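Local coordinates for protein probable L,D-transpeptidase 3 (PDB 6D4K) that is a probable L,D-transpeptidase of the mycobacterial cell wall that does not make 3->3 peptidoglycan cross-links from tetrapeptide donors but may attach proteins to peptidoglycan, at residues V28-P33 against V46-A51. Residues are numbered along the deposited sequence; the frame is centred on the assembly and turned at random. Where two conformers were deposited one is given.
Sequences VASVLP and VVTFSA
Strands 28-32 and 45-49 pair antiparallel at the border of a four-stranded sheet in the bacterial Ig domain, Leu-32 facing Val-46 and Ser-30 facing Thr-48 as hydrogen-bonded pairs. Leu-32 and Val-46 exchange two backbone bonds, each 2.8 Å between N of one and O of the other. Thr-48 N reaches Ser-30 O almost straight (2.9 Å, 173° at the hydrogen). Thr-48 O takes two donors: Ala-29 N lies in the carbonyl plane at 2.7 Å, and Ser-30 N, tilted slightly from that plane, gives a longer bond of 3.3 Å. Two residues thus face one, a classic beta bulge, and beyond it Val-28 comes opposite Phe-49. Ser-30, Leu-32, Val-46 and Thr-48 lie on one face of the pairing, where Ser-30 OG sits 3.6 Å from Thr-48 CB. Val-31 and Val-47 form a non-hydrogen-bonded pair on the other. There Val-47 CG1 meets both methyls of Val-28, CG1 and CG2, at 3.8 Å each, the two side chains crossing at about a right angle, and also covers one face of the Phe-49 ring toward the rim. Val-66 touches Val-28, Val-47 and Phe-49, and strand 85-90 continues the sheet beyond 45-49 through backbone hydrogen bonding between Val-47 and Val-86.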
# COMPACT_ATOMS: atom_id res chain seq x y z
N VAL A 28 18.03 1.68 -19.85
CA VAL A 28 17.45 1.30 -18.56
C VAL A 28 18.56 0.93 -17.59
O VAL A 28 19.36 0.02 -17.84
CB VAL A 28 16.48 0.13 -18.73
CG1 VAL A 28 16.03 -0.39 -17.37
CG2 VAL A 28 15.28 0.57 -19.55
N ALA A 29 18.60 1.63 -16.45
CA ALA A 29 19.59 1.31 -15.44
C ALA A 29 19.18 0.06 -14.67
O ALA A 29 20.00 -0.84 -14.44
CB ALA A 29 19.78 2.50 -14.49
N SER A 30 17.91 -0.02 -14.29
CA SER A 30 17.48 -1.08 -13.38
C SER A 30 15.97 -1.20 -13.42
O SER A 30 15.26 -0.29 -13.85
CB SER A 30 17.95 -0.79 -11.96
OG SER A 30 17.40 0.43 -11.50
N VAL A 31 15.49 -2.34 -12.92
CA VAL A 31 14.07 -2.67 -12.88
C VAL A 31 13.75 -3.25 -11.52
O VAL A 31 14.54 -4.03 -10.97
CB VAL A 31 13.74 -3.70 -13.98
CG1 VAL A 31 12.41 -4.36 -13.72
CG2 VAL A 31 13.78 -3.02 -15.32
N LEU A 32 12.58 -2.88 -10.98
CA LEU A 32 12.00 -3.58 -9.83
C LEU A 32 10.74 -4.27 -10.32
O LEU A 32 10.05 -3.73 -11.18
CB LEU A 32 11.60 -2.60 -8.73
CG LEU A 32 12.69 -1.76 -8.09
CD1 LEU A 32 12.05 -0.85 -7.06
CD2 LEU A 32 13.76 -2.64 -7.47
N PRO A 33 10.42 -5.46 -9.77
CA PRO A 33 11.15 -6.25 -8.77
C PRO A 33 12.54 -6.71 -9.25
O PRO A 33 12.74 -6.91 -10.46
CB PRO A 33 10.24 -7.47 -8.57
CG PRO A 33 8.90 -6.97 -8.85
CD PRO A 33 9.08 -6.03 -10.02
N VAL A 46 8.83 -1.31 -12.00
CA VAL A 46 9.38 0.04 -11.89
C VAL A 46 10.68 0.10 -12.69
O VAL A 46 11.63 -0.63 -12.40
CB VAL A 46 9.61 0.45 -10.42
CG1 VAL A 46 10.02 1.93 -10.33
CG2 VAL A 46 8.36 0.18 -9.60
N VAL A 47 10.71 0.98 -13.69
CA VAL A 47 11.81 1.06 -14.64
C VAL A 47 12.55 2.37 -14.38
O VAL A 47 11.97 3.45 -14.47
CB VAL A 47 11.30 0.99 -16.09
CG1 VAL A 47 12.49 1.06 -17.04
CG2 VAL A 47 10.44 -0.28 -16.33
N THR A 48 13.84 2.27 -14.04
CA THR A 48 14.67 3.44 -13.77
C THR A 48 15.62 3.63 -14.94
O THR A 48 16.36 2.71 -15.31
CB THR A 48 15.46 3.25 -12.47
OG1 THR A 48 14.54 3.16 -11.38
CG2 THR A 48 16.41 4.44 -12.25
N PHE A 49 15.59 4.82 -15.52
CA PHE A 49 16.42 5.15 -16.68
C PHE A 49 17.78 5.71 -16.26
O PHE A 49 17.92 6.33 -15.20
CB PHE A 49 15.71 6.14 -17.59
CG PHE A 49 14.48 5.58 -18.24
CD1 PHE A 49 14.60 4.82 -19.40
CD2 PHE A 49 13.23 5.80 -17.71
CE1 PHE A 49 13.48 4.29 -20.03
CE2 PHE A 49 12.08 5.26 -18.32
CZ PHE A 49 12.21 4.52 -19.49
N SER A 50 18.78 5.50 -17.11
CA SER A 50 20.12 6.00 -16.78
C SER A 50 20.17 7.52 -16.79
O SER A 50 20.99 8.10 -16.08
CB SER A 50 21.17 5.40 -17.73
OG SER A 50 21.33 4.02 -17.46
N ALA A 51 19.31 8.18 -17.55
CA ALA A 51 19.26 9.63 -17.57
C ALA A 51 17.82 10.12 -17.67
O ALA A 51 16.96 9.41 -18.22
CB ALA A 51 20.06 10.22 -18.75